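Local coordinates for putative hyaluronoglucosaminidase (Clostridium perfringens, PDB 6PWI), which probably acts as a family 84 glycoside hydrolase with hexosaminidase activity, this chain being the N-terminal portion of a longer, probably cell-wall-anchored protein, at residues Glu428-Lys433 / Asn539-Glu545. Sequence-based numbering, arbitrary orientation.
Sequences EAQASK and NELLKSE
The backbones approach most closely where Q430 faces L542, their CA atoms 5.3 Å apart; here the 428-433 turn, between barrel strand 418-423 and helix 433-444, meets the first turns of helix 540-572. E545 reaches from that helix to the backbone N-H groups of A429-A431. Its chain, extended beyond CG, brings both carboxylate oxygens to the turn: OE1 accepts from Q430 N at 3.1 Å through its syn lone pair, the bond nearly straight (171°), while OE2 accepts from A431 N at 3.0 Å, met close to its C-O axis. A bridging water accepts from A429 N and donates to E545 OE1, so three successive amides are tied to one carboxylate.

At the helix start, the amide of N539 works at both ends. ND2 donates to Q430 OE1 at 3.0 Å, in its own amide plane but from above that of Q430, the two planes standing 76° apart; OD1 accepts from L542 N at 3.0 Å, the N-cap bond. K433 NZ, also salt-bridged to D198, reaches Q430 OE1 from the opposite face (3.1 Å), and Q430 NE2 bonds to N195 OD1 and D198 OD2, both on helix 193-204. A bend at chi2 (-71°) swings the Q430 amide to N539 ND2. Q430 CB packs against L542 CD1 at 3.7 Å and its CG against L541 CB.

A carboxylate facing successive N-H groups of a loop with helical backbone angles, just before helix 433-444, would probably be stabilised in its charged form. Together with the doubly gripped Q430 carbonyl, it makes this a polar, directional join between the catalytic barrel and the helical region that follows.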
ATOM      1  N   GLU A 428       5.686  10.964  -2.526  1.00 27.99           N
ATOM      2  CA  GLU A 428       6.083  10.335  -3.778  1.00 27.81           C
ATOM      3  C   GLU A 428       5.175   9.133  -4.024  1.00 28.12           C
ATOM      4  O   GLU A 428       5.379   8.059  -3.448  1.00 28.62           O
ATOM      5  CB  GLU A 428       7.559   9.926  -3.752  1.00 26.43           C
ATOM      6  CG  GLU A 428       8.516  11.099  -3.788  1.00 26.69           C
ATOM      7  CD  GLU A 428       8.682  11.829  -2.465  1.00 28.04           C
ATOM      8  OE1 GLU A 428       8.285  11.268  -1.424  1.00 28.26           O
ATOM      9  OE2 GLU A 428       9.203  12.964  -2.477  1.00 29.71           O
ATOM     10  N   ALA A 429       4.180   9.331  -4.895  1.00 26.66           N
ATOM     11  CA  ALA A 429       3.081   8.390  -5.028  1.00 25.86           C
ATOM     12  C   ALA A 429       3.555   7.058  -5.610  1.00 24.98           C
ATOM     13  O   ALA A 429       3.285   6.006  -5.034  1.00 25.56           O
ATOM     14  CB  ALA A 429       1.959   9.006  -5.823  1.00 26.30           C
ATOM     15  N   GLN A 430       4.270   7.108  -6.739  1.00 23.89           N
ATOM     16  CA  GLN A 430       4.715   5.907  -7.435  1.00 23.60           C
ATOM     17  C   GLN A 430       5.630   5.063  -6.546  1.00 23.50           C
ATOM     18  O   GLN A 430       5.451   3.853  -6.456  1.00 24.29           O
ATOM     19  CB  GLN A 430       5.374   6.273  -8.766  1.00 23.63           C
ATOM     20  CG  GLN A 430       4.422   6.926  -9.758  1.00 24.21           C
ATOM     21  CD  GLN A 430       3.415   5.946 -10.309  1.00 25.51           C
ATOM     22  OE1 GLN A 430       3.748   4.827 -10.687  1.00 26.58           O
ATOM     23  NE2 GLN A 430       2.162   6.363 -10.359  1.00 26.23           N
ATOM     24  N   ALA A 431       6.590   5.710  -5.868  1.00 22.91           N
ATOM     25  CA  ALA A 431       7.508   5.051  -4.950  1.00 21.42           C
ATOM     26  C   ALA A 431       6.752   4.342  -3.827  1.00 21.54           C
ATOM     27  O   ALA A 431       7.239   3.355  -3.278  1.00 22.72           O
ATOM     28  CB  ALA A 431       8.485   6.057  -4.401  1.00 20.66           C
ATOM     29  N   SER A 432       5.559   4.844  -3.496  1.00 20.38           N
ATOM     30  CA  SER A 432       4.755   4.289  -2.421  1.00 20.16           C
ATOM     31  C   SER A 432       4.183   2.921  -2.789  1.00 19.96           C
ATOM     32  O   SER A 432       3.689   2.203  -1.919  1.00 19.43           O
ATOM     33  CB  SER A 432       3.663   5.242  -2.027  1.00 20.03           C
ATOM     34  OG  SER A 432       4.215   6.393  -1.415  1.00 21.45           O
ATOM     35  N   LYS A 433       4.252   2.554  -4.073  1.00 19.84           N
ATOM     36  CA  LYS A 433       3.623   1.313  -4.509  1.00 21.03           C
ATOM     37  C   LYS A 433       4.221   0.108  -3.784  1.00 21.53           C
ATOM     38  O   LYS A 433       3.528  -0.898  -3.623  1.00 22.83           O
ATOM     39  CB  LYS A 433       3.651   1.132  -6.030  1.00 20.01           C
ATOM     40  CG  LYS A 433       2.641   1.990  -6.782  1.00 19.57           C
ATOM     41  CD  LYS A 433       2.868   1.960  -8.268  1.00 19.62           C
ATOM     42  CE  LYS A 433       1.859   2.755  -9.061  1.00 18.88           C
ATOM     43  NZ  LYS A 433       1.927   2.337 -10.477  1.00 19.05           N
ATOM     44  N   ASN A 539       7.515   4.208 -17.334  1.00 31.02           N
ATOM     45  CA  ASN A 539       6.660   4.896 -16.380  1.00 29.17           C
ATOM     46  C   ASN A 539       7.226   6.284 -16.065  1.00 30.35           C
ATOM     47  O   ASN A 539       7.981   6.465 -15.106  1.00 29.17           O
ATOM     48  CB  ASN A 539       6.441   4.012 -15.148  1.00 28.76           C
ATOM     49  CG  ASN A 539       5.595   4.630 -14.053  1.00 28.41           C
ATOM     50  OD1 ASN A 539       5.267   5.816 -14.075  1.00 27.40           O
ATOM     51  ND2 ASN A 539       5.266   3.824 -13.060  1.00 27.78           N
ATOM     52  N   GLU A 540       6.813   7.274 -16.870  1.00 31.79           N
ATOM     53  CA  GLU A 540       7.284   8.648 -16.762  1.00 32.61           C
ATOM     54  C   GLU A 540       7.051   9.206 -15.361  1.00 30.35           C
ATOM     55  O   GLU A 540       7.847  10.005 -14.876  1.00 31.75           O
ATOM     56  CB  GLU A 540       6.602   9.549 -17.797  1.00 35.56           C
ATOM     57  CG  GLU A 540       6.980   9.228 -19.232  1.00 40.81           C
ATOM     58  CD  GLU A 540       8.474   9.055 -19.473  1.00 46.23           C
ATOM     59  OE1 GLU A 540       9.261   9.904 -18.985  1.00 45.53           O
ATOM     60  OE2 GLU A 540       8.851   8.055 -20.132  1.00 50.12           O
ATOM     61  N   LEU A 541       5.944   8.800 -14.730  1.00 28.84           N
ATOM     62  CA  LEU A 541       5.566   9.343 -13.436  1.00 28.08           C
ATOM     63  C   LEU A 541       6.547   8.877 -12.364  1.00 27.84           C
ATOM     64  O   LEU A 541       6.945   9.667 -11.514  1.00 28.53           O
ATOM     65  CB  LEU A 541       4.125   8.944 -13.098  1.00 27.77           C
ATOM     66  CG  LEU A 541       3.034   9.724 -13.832  1.00 27.38           C
ATOM     67  CD1 LEU A 541       1.669   9.101 -13.587  1.00 26.46           C
ATOM     68  CD2 LEU A 541       3.044  11.193 -13.430  1.00 26.04           C
ATOM     69  N   LEU A 542       6.943   7.599 -12.418  1.00 27.64           N
ATOM     70  CA  LEU A 542       7.908   7.058 -11.472  1.00 26.82           C
ATOM     71  C   LEU A 542       9.291   7.657 -11.743  1.00 27.93           C
ATOM     72  O   LEU A 542       9.972   8.087 -10.815  1.00 27.62           O
ATOM     73  CB  LEU A 542       7.891   5.530 -11.577  1.00 25.61           C
ATOM     74  CG  LEU A 542       8.963   4.771 -10.793  1.00 25.31           C
ATOM     75  CD1 LEU A 542       8.843   5.019  -9.295  1.00 24.36           C
ATOM     76  CD2 LEU A 542       8.885   3.282 -11.097  1.00 24.50           C
ATOM     77  N   LYS A 543       9.675   7.724 -13.023  1.00 28.73           N
ATOM     78  CA  LYS A 543      10.993   8.194 -13.416  1.00 30.80           C
ATOM     79  C   LYS A 543      11.277   9.592 -12.867  1.00 33.10           C
ATOM     80  O   LYS A 543      12.352   9.817 -12.310  1.00 34.48           O
ATOM     81  CB  LYS A 543      11.166   8.148 -14.934  1.00 30.73           C
ATOM     82  CG  LYS A 543      11.319   6.748 -15.509  1.00 31.25           C
ATOM     83  CD  LYS A 543      11.829   6.745 -16.931  1.00 32.37           C
ATOM     84  CE  LYS A 543      10.732   6.661 -17.970  1.00 34.11           C
ATOM     85  NZ  LYS A 543      11.297   6.595 -19.338  1.00 34.46           N
ATOM     86  N   SER A 544      10.325  10.523 -13.027  1.00 33.55           N
ATOM     87  CA  SER A 544      10.561  11.911 -12.657  1.00 32.79           C
ATOM     88  C   SER A 544      10.501  12.088 -11.140  1.00 31.96           C
ATOM     89  O   SER A 544      11.192  12.933 -10.582  1.00 31.69           O
ATOM     90  CB  SER A 544       9.625  12.847 -13.374  1.00 33.50           C
ATOM     91  OG  SER A 544       8.324  12.764 -12.826  1.00 37.73           O
ATOM     92  N   GLU A 545       9.696  11.249 -10.483  1.00 31.57           N
ATOM     93  CA  GLU A 545       9.527  11.272  -9.043  1.00 31.87           C
ATOM     94  C   GLU A 545      10.836  10.924  -8.331  1.00 30.78           C
ATOM     95  O   GLU A 545      11.212  11.592  -7.369  1.00 30.57           O
ATOM     96  CB  GLU A 545       8.498  10.214  -8.676  1.00 35.46           C
ATOM     97  CG  GLU A 545       7.497  10.660  -7.641  1.00 40.83           C
ATOM     98  CD  GLU A 545       6.435   9.596  -7.415  1.00 46.39           C
ATOM     99  OE1 GLU A 545       5.300   9.752  -7.953  1.00 45.38           O
ATOM    100  OE2 GLU A 545       6.750   8.606  -6.711  1.00 48.79           O
TER
HETATM  101  O   HOH W   1       3.929  11.812  -6.298  1.00 30.00           O